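Local coordinates for Cif-like 1 (Burkholderia cenocepacia, PDB 7JQY), which adopts the alpha/beta-hydrolase fold and, as a Cif-like protein, probably opens epoxides by hydrolysis, at residues 100-105 / 129-134; 96-101 / 236-241. The protein carries 1 engineered substitution. All coordinates share one frame; numbering follows the deposited sequence.

Interaction 1: residues 100-105 / 129-134; sequences SMAGDI and AYAYAA
The methyl of A102 meets helix 124-135 where A131 passes into Y132. Its CB lies 3.6 Å from the backbone N of Y132 and, on the A131 side, 4.0 Å from the CB of A131, so the touch is methyl against backbone and methyl against methyl. Such small groups let the axes of 100-105 and 129-134 come within 8.1 Å at a signed crossing angle of -79°, nearly perpendicular. One turn on from A102, I105 takes the ring of Y132. With Y132 CG anti to the backbone N (chi1 -161°), the ring reaches past A102 and brings CD2 and CE2 to the isoleucine. There I105 CG2 sits at the ring edge, close to its plane, with CG2 3.8 Å from Y132 CE2. It is the branch anti to the I105 nitrogen that does this; the CG1 arm, anti to the carbonyl carbon (chi1 -55°), leads off, while the I105 side chain also touches V128. No hydrogen bond links the segments. Beyond them, Y132 leans on I140 of strand 140-146, and D104, which takes no part in the contact, forms a salt bridge with R84. Packing of this kind joins two neighbouring helices on one side of the central sheet in the alpha/beta-hydrolase fold, the second being the helix that follows the probable nucleophile elbow.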
ATOM      1  N   SER B 100       5.776  -7.709  38.498  1.00 47.10           N
ATOM      2  CA  SER B 100       5.390  -9.036  38.038  1.00 48.44           C
ATOM      3  C   SER B 100       6.384  -9.583  37.020  1.00 48.31           C
ATOM      4  O   SER B 100       6.662 -10.785  37.009  1.00 47.25           O
ATOM      5  CB  SER B 100       3.986  -8.990  37.437  1.00 50.96           C
ATOM      6  OG  SER B 100       3.022  -8.864  38.463  1.00 57.04           O
ATOM      7  N   MET B 101       6.939  -8.716  36.175  1.00 47.79           N
ATOM      8  CA  MET B 101       7.943  -9.167  35.219  1.00 44.58           C
ATOM      9  C   MET B 101       9.194  -9.665  35.921  1.00 44.58           C
ATOM     10  O   MET B 101       9.868 -10.571  35.418  1.00 45.01           O
ATOM     11  CB  MET B 101       8.286  -8.032  34.258  1.00 40.53           C
ATOM     12  CG  MET B 101       7.145  -7.690  33.346  1.00 41.20           C
ATOM     13  SD  MET B 101       7.559  -6.398  32.184  1.00 41.80           S
ATOM     14  CE  MET B 101       9.012  -7.085  31.386  1.00 35.13           C
ATOM     15  N   ALA B 102       9.528  -9.085  37.074  1.00 45.15           N
ATOM     16  CA  ALA B 102      10.618  -9.631  37.871  1.00 46.60           C
ATOM     17  C   ALA B 102      10.298 -11.050  38.320  1.00 43.49           C
ATOM     18  O   ALA B 102      11.196 -11.895  38.391  1.00 44.47           O
ATOM     19  CB  ALA B 102      10.912  -8.728  39.065  1.00 45.58           C
ATOM     20  N   GLY B 103       9.025 -11.325  38.631  1.00 46.83           N
ATOM     21  CA  GLY B 103       8.629 -12.678  39.003  1.00 45.61           C
ATOM     22  C   GLY B 103       8.858 -13.685  37.890  1.00 46.90           C
ATOM     23  O   GLY B 103       9.255 -14.825  38.144  1.00 45.55           O
ATOM     24  N   ASP B 104       8.620 -13.274  36.642  1.00 45.43           N
ATOM     25  CA  ASP B 104       8.945 -14.130  35.505  1.00 44.15           C
ATOM     26  C   ASP B 104      10.430 -14.462  35.489  1.00 46.49           C
ATOM     27  O   ASP B 104      10.823 -15.622  35.310  1.00 43.17           O
ATOM     28  CB  ASP B 104       8.553 -13.449  34.196  1.00 44.14           C
ATOM     29  CG  ASP B 104       7.075 -13.171  34.101  1.00 46.21           C
ATOM     30  OD1 ASP B 104       6.712 -12.177  33.430  1.00 46.04           O
ATOM     31  OD2 ASP B 104       6.278 -13.952  34.670  1.00 47.88           O
ATOM     32  N   ILE B 105      11.276 -13.450  35.686  1.00 42.90           N
ATOM     33  CA  ILE B 105      12.712 -13.690  35.640  1.00 43.40           C
ATOM     34  C   ILE B 105      13.127 -14.618  36.770  1.00 46.84           C
ATOM     35  O   ILE B 105      13.990 -15.489  36.596  1.00 47.06           O
ATOM     36  CB  ILE B 105      13.479 -12.356  35.694  1.00 42.63           C
ATOM     37  CG1 ILE B 105      12.994 -11.445  34.570  1.00 42.66           C
ATOM     38  CG2 ILE B 105      14.973 -12.614  35.620  1.00 40.63           C
ATOM     39  CD1 ILE B 105      13.029 -12.128  33.203  1.00 39.90           C
ATOM     40  N   ALA B 129      14.974  -5.433  37.037  1.00 40.54           N
ATOM     41  CA  ALA B 129      16.083  -5.855  37.887  1.00 42.23           C
ATOM     42  C   ALA B 129      15.970  -5.256  39.284  1.00 47.60           C
ATOM     43  O   ALA B 129      16.246  -5.934  40.281  1.00 48.87           O
ATOM     44  CB  ALA B 129      17.420  -5.478  37.248  1.00 40.48           C
ATOM     45  N   TYR B 130      15.558  -3.988  39.381  1.00 45.13           N
ATOM     46  CA  TYR B 130      15.380  -3.384  40.696  1.00 49.81           C
ATOM     47  C   TYR B 130      14.248  -4.056  41.460  1.00 49.03           C
ATOM     48  O   TYR B 130      14.393  -4.378  42.645  1.00 50.70           O
ATOM     49  CB  TYR B 130      15.112  -1.881  40.569  1.00 48.14           C
ATOM     50  CG  TYR B 130      14.647  -1.279  41.877  1.00 51.13           C
ATOM     51  CD1 TYR B 130      15.527  -1.125  42.942  1.00 53.41           C
ATOM     52  CD2 TYR B 130      13.323  -0.894  42.059  1.00 52.03           C
ATOM     53  CE1 TYR B 130      15.104  -0.586  44.149  1.00 53.67           C
ATOM     54  CE2 TYR B 130      12.892  -0.363  43.256  1.00 53.95           C
ATOM     55  CZ  TYR B 130      13.786  -0.211  44.298  1.00 56.73           C
ATOM     56  OH  TYR B 130      13.356   0.317  45.492  1.00 56.22           O
ATOM     57  N   ALA B 131      13.114  -4.285  40.790  1.00 49.48           N
ATOM     58  CA  ALA B 131      11.987  -4.961  41.429  1.00 52.32           C
ATOM     59  C   ALA B 131      12.355  -6.373  41.853  1.00 48.64           C
ATOM     60  O   ALA B 131      11.833  -6.874  42.852  1.00 52.63           O
ATOM     61  CB  ALA B 131      10.780  -4.983  40.492  1.00 46.90           C
ATOM     62  N   TYR B 132      13.258  -7.019  41.119  1.00 48.39           N
ATOM     63  CA  TYR B 132      13.768  -8.318  41.545  1.00 50.04           C
ATOM     64  C   TYR B 132      14.512  -8.189  42.867  1.00 53.48           C
ATOM     65  O   TYR B 132      14.238  -8.927  43.822  1.00 52.29           O
ATOM     66  CB  TYR B 132      14.684  -8.890  40.457  1.00 50.97           C
ATOM     67  CG  TYR B 132      14.952 -10.391  40.511  1.00 51.75           C
ATOM     68  CD1 TYR B 132      15.084 -11.070  41.725  1.00 53.36           C
ATOM     69  CD2 TYR B 132      15.095 -11.123  39.338  1.00 50.88           C
ATOM     70  CE1 TYR B 132      15.335 -12.434  41.763  1.00 51.29           C
ATOM     71  CE2 TYR B 132      15.348 -12.482  39.367  1.00 52.29           C
ATOM     72  CZ  TYR B 132      15.465 -13.132  40.578  1.00 51.95           C
ATOM     73  OH  TYR B 132      15.723 -14.483  40.591  1.00 54.52           O
ATOM     74  N   ALA B 133      15.435  -7.222  42.955  1.00 53.59           N
ATOM     75  CA  ALA B 133      16.211  -7.047  44.178  1.00 52.86           C
ATOM     76  C   ALA B 133      15.343  -6.574  45.334  1.00 53.19           C
ATOM     77  O   ALA B 133      15.593  -6.946  46.485  1.00 54.45           O
ATOM     78  CB  ALA B 133      17.355  -6.064  43.940  1.00 53.09           C
ATOM     79  N   ALA B 134      14.309  -5.780  45.053  1.00 53.58           N
ATOM     80  CA  ALA B 134      13.468  -5.279  46.135  1.00 55.09           C
ATOM     81  C   ALA B 134      12.606  -6.389  46.721  1.00 57.85           C
ATOM     82  O   ALA B 134      12.379  -6.427  47.937  1.00 59.17           O
ATOM     83  CB  ALA B 134      12.590  -4.131  45.638  1.00 54.20           C
TER

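Interaction 2: residues 96-101 / 236-241; sequences YDKASM and TRFKAF
A99 and K98, in the first turn of helix 98-111, pack against R237, F238 and F241 near the end of helix 231-241, a helix-to-helix contact of the alpha/beta-hydrolase fold made beside a classical N-cap. The A99 methyl is met by two flat groups turned differently toward it. The guanidinium of R237 presents a face: A99 CB lies 3.8 Å above its plane, shifted toward the rim on the NH1 side. F241 presents an edge instead, its CZ 4.1 Å from A99 CB and the methyl close to the ring plane. The arginine reaches its place with CG anti to the backbone N (chi1 -174°) and a bend at chi2. F238 comes in next to them, its CZ 3.9 Å from K98 CB in an oblique approach, and its ring also packs edge-to-face with Y130.

K98 shares only the root of its chain with this contact. Bends at chi2 and chi4 take the ammonium away to the O of Y96, which NZ reaches at 2.8 Å in the carbonyl plane, and NZ also forms a salt bridge with D234 and a hydrogen bond to L227 O. Several acceptors thus fix the lysine tip.

At the solvent side R237 and D97 are oppositely charged, but R237 NH1 and D97 OD2 stay 5.1 Å apart; a water donates to D97 OD2 and accepts a weak bond from R237 NH1. D97 is chiefly occupied with its helix: OD2 takes two bonds from S100, using its syn lone pair for S100 OG, while S100 N, 2.9 Å from OD2 with an N-H...O angle of 148°, comes from above the carboxylate plane.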
ATOM      1  N   TYR B  96       2.552  -6.850  32.571  1.00 44.10           N
ATOM      2  CA  TYR B  96       3.607  -5.962  32.103  1.00 44.87           C
ATOM      3  C   TYR B  96       3.999  -4.894  33.124  1.00 44.87           C
ATOM      4  O   TYR B  96       4.806  -4.018  32.796  1.00 41.49           O
ATOM      5  CB  TYR B  96       3.206  -5.318  30.769  1.00 42.01           C
ATOM      6  CG  TYR B  96       3.092  -6.340  29.658  1.00 43.16           C
ATOM      7  CD1 TYR B  96       1.853  -6.687  29.125  1.00 40.64           C
ATOM      8  CD2 TYR B  96       4.222  -6.998  29.181  1.00 41.66           C
ATOM      9  CE1 TYR B  96       1.748  -7.625  28.128  1.00 39.55           C
ATOM     10  CE2 TYR B  96       4.127  -7.940  28.187  1.00 38.59           C
ATOM     11  CZ  TYR B  96       2.886  -8.254  27.664  1.00 41.22           C
ATOM     12  OH  TYR B  96       2.787  -9.205  26.673  1.00 40.43           O
ATOM     13  N   ASP B  97       3.443  -4.934  34.335  1.00 43.58           N
ATOM     14  CA  ASP B  97       4.016  -4.177  35.446  1.00 46.20           C
ATOM     15  C   ASP B  97       5.361  -4.782  35.815  1.00 47.06           C
ATOM     16  O   ASP B  97       5.545  -6.002  35.751  1.00 43.33           O
ATOM     17  CB  ASP B  97       3.089  -4.191  36.656  1.00 44.73           C
ATOM     18  CG  ASP B  97       2.798  -5.600  37.135  1.00 49.60           C
ATOM     19  OD1 ASP B  97       1.981  -6.287  36.482  1.00 51.65           O
ATOM     20  OD2 ASP B  97       3.411  -6.028  38.136  1.00 50.21           O
ATOM     21  N   LYS B  98       6.309  -3.926  36.204  1.00 42.20           N
ATOM     22  CA  LYS B  98       7.686  -4.389  36.323  1.00 43.15           C
ATOM     23  C   LYS B  98       7.871  -5.369  37.476  1.00 45.38           C
ATOM     24  O   LYS B  98       8.708  -6.276  37.384  1.00 43.14           O
ATOM     25  CB  LYS B  98       8.622  -3.187  36.475  1.00 41.38           C
ATOM     26  CG  LYS B  98       8.456  -2.148  35.367  1.00 43.08           C
ATOM     27  CD  LYS B  98       8.384  -2.832  33.996  1.00 41.25           C
ATOM     28  CE  LYS B  98       7.758  -1.937  32.938  1.00 38.81           C
ATOM     29  NZ  LYS B  98       6.311  -1.648  33.151  1.00 36.81           N
ATOM     30  N   ALA B  99       7.106  -5.217  38.563  1.00 47.20           N
ATOM     31  CA  ALA B  99       7.232  -6.150  39.683  1.00 47.90           C
ATOM     32  C   ALA B  99       6.858  -7.567  39.256  1.00 46.91           C
ATOM     33  O   ALA B  99       7.534  -8.536  39.621  1.00 47.66           O
ATOM     34  CB  ALA B  99       6.369  -5.697  40.859  1.00 47.92           C
ATOM     35  N   SER B 100       5.776  -7.709  38.498  1.00 47.10           N
ATOM     36  CA  SER B 100       5.390  -9.036  38.038  1.00 48.44           C
ATOM     37  C   SER B 100       6.384  -9.583  37.020  1.00 48.31           C
ATOM     38  O   SER B 100       6.662 -10.785  37.009  1.00 47.25           O
ATOM     39  CB  SER B 100       3.986  -8.990  37.437  1.00 50.96           C
ATOM     40  OG  SER B 100       3.022  -8.864  38.463  1.00 57.04           O
ATOM     41  N   MET B 101       6.939  -8.716  36.175  1.00 47.79           N
ATOM     42  CA  MET B 101       7.943  -9.167  35.219  1.00 44.58           C
ATOM     43  C   MET B 101       9.194  -9.665  35.921  1.00 44.58           C
ATOM     44  O   MET B 101       9.868 -10.571  35.418  1.00 45.01           O
ATOM     45  CB  MET B 101       8.286  -8.032  34.258  1.00 40.53           C
ATOM     46  CG  MET B 101       7.145  -7.690  33.346  1.00 41.20           C
ATOM     47  SD  MET B 101       7.559  -6.398  32.184  1.00 41.80           S
ATOM     48  CE  MET B 101       9.012  -7.085  31.386  1.00 35.13           C
ATOM     49  N   THR B 236       3.563   3.784  41.775  1.00 54.88           N
ATOM     50  CA  THR B 236       3.012   3.449  43.083  1.00 53.34           C
ATOM     51  C   THR B 236       3.777   2.297  43.719  1.00 55.44           C
ATOM     52  O   THR B 236       4.147   2.355  44.898  1.00 55.84           O
ATOM     53  CB  THR B 236       1.531   3.078  42.939  1.00 52.82           C
ATOM     54  OG1 THR B 236       0.874   4.026  42.089  1.00 54.77           O
ATOM     55  CG2 THR B 236       0.840   3.037  44.287  1.00 56.06           C
ATOM     56  N   ARG B 237       4.031   1.237  42.948  1.00 52.02           N
ATOM     57  CA  ARG B 237       4.668   0.060  43.526  1.00 54.03           C
ATOM     58  C   ARG B 237       6.114   0.344  43.915  1.00 54.09           C
ATOM     59  O   ARG B 237       6.564  -0.066  44.993  1.00 54.58           O
ATOM     60  CB  ARG B 237       4.570  -1.118  42.549  1.00 52.15           C
ATOM     61  CG  ARG B 237       5.082  -2.417  43.120  1.00 52.30           C
ATOM     62  CD  ARG B 237       4.099  -2.992  44.122  1.00 51.62           C
ATOM     63  NE  ARG B 237       4.572  -4.256  44.670  1.00 52.93           N
ATOM     64  CZ  ARG B 237       4.195  -5.446  44.214  1.00 55.32           C
ATOM     65  NH1 ARG B 237       3.335  -5.526  43.205  1.00 53.28           N
ATOM     66  NH2 ARG B 237       4.671  -6.556  44.767  1.00 56.59           N
ATOM     67  N   PHE B 238       6.840   1.096  43.080  1.00 51.36           N
ATOM     68  CA  PHE B 238       8.263   1.329  43.334  1.00 52.31           C
ATOM     69  C   PHE B 238       8.487   2.277  44.506  1.00 55.41           C
ATOM     70  O   PHE B 238       9.441   2.104  45.275  1.00 53.20           O
ATOM     71  CB  PHE B 238       8.936   1.892  42.080  1.00 53.24           C
ATOM     72  CG  PHE B 238       9.373   0.847  41.111  1.00 52.90           C
ATOM     73  CD1 PHE B 238       8.668  -0.345  40.990  1.00 51.28           C
ATOM     74  CD2 PHE B 238      10.495   1.048  40.327  1.00 51.16           C
ATOM     75  CE1 PHE B 238       9.071  -1.313  40.101  1.00 50.91           C
ATOM     76  CE2 PHE B 238      10.908   0.084  39.434  1.00 50.76           C
ATOM     77  CZ  PHE B 238      10.194  -1.102  39.315  1.00 49.08           C
ATOM     78  N   LYS B 239       7.613   3.273  44.659  1.00 55.66           N
ATOM     79  CA  LYS B 239       7.715   4.197  45.787  1.00 59.21           C
ATOM     80  C   LYS B 239       7.635   3.441  47.106  1.00 61.31           C
ATOM     81  O   LYS B 239       8.299   3.799  48.088  1.00 60.70           O
ATOM     82  CB  LYS B 239       6.578   5.223  45.691  1.00 59.10           C
ATOM     83  CG  LYS B 239       6.693   6.200  44.528  1.00 62.17           C
ATOM     84  CD  LYS B 239       5.385   6.962  44.264  1.00 66.27           C
ATOM     85  CE  LYS B 239       5.503   8.461  44.062  1.00 69.32           C
ATOM     86  NZ  LYS B 239       4.459   8.859  43.054  1.00 70.96           N
ATOM     87  N   ALA B 240       6.794   2.411  47.147  1.00 57.96           N
ATOM     88  CA  ALA B 240       6.738   1.521  48.300  1.00 59.23           C
ATOM     89  C   ALA B 240       8.018   0.709  48.440  1.00 60.28           C
ATOM     90  O   ALA B 240       8.497   0.480  49.557  1.00 60.31           O
ATOM     91  CB  ALA B 240       5.518   0.601  48.195  1.00 54.79           C
ATOM     92  N   PHE B 241       8.593   0.266  47.320  1.00 58.05           N
ATOM     93  CA  PHE B 241       9.827  -0.511  47.379  1.00 57.10           C
ATOM     94  C   PHE B 241      10.976   0.291  47.993  1.00 59.01           C
ATOM     95  O   PHE B 241      11.846  -0.278  48.663  1.00 58.56           O
ATOM     96  CB  PHE B 241      10.234  -0.971  45.971  1.00 57.12           C
ATOM     97  CG  PHE B 241       9.446  -2.151  45.430  1.00 55.58           C
ATOM     98  CD1 PHE B 241       8.778  -3.030  46.280  1.00 56.74           C
ATOM     99  CD2 PHE B 241       9.393  -2.382  44.058  1.00 54.02           C
ATOM    100  CE1 PHE B 241       8.071  -4.113  45.767  1.00 53.39           C
ATOM    101  CE2 PHE B 241       8.686  -3.458  43.533  1.00 54.04           C
ATOM    102  CZ  PHE B 241       8.025  -4.328  44.388  1.00 55.45           C
TER
HETATM  103  O   HOH W   1       2.726  -4.234  40.769  1.00 45.82           O

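How the interactions relate
Both contacts use helix 98-111 and share S100 and M101, but they engage different partners: interaction 1 joins it to helix 124-135, interaction 2 joins its start to helix 231-241. Their centres are about 8 Å apart, and the partner helices meet each other, A134 CB lying 3.7 Å from F241 CG, so the three helices close on one another. All four touching residues of interaction 1 are buried, and its side-chain contacts are apolar. Interaction 2 begins in the interior with F238, passes the partly exposed F241 and runs out to R237, where a water and a nearby opposite charge join the hydrocarbon packing; D97 and S100 cap the helix start, while K98 ties it to D234.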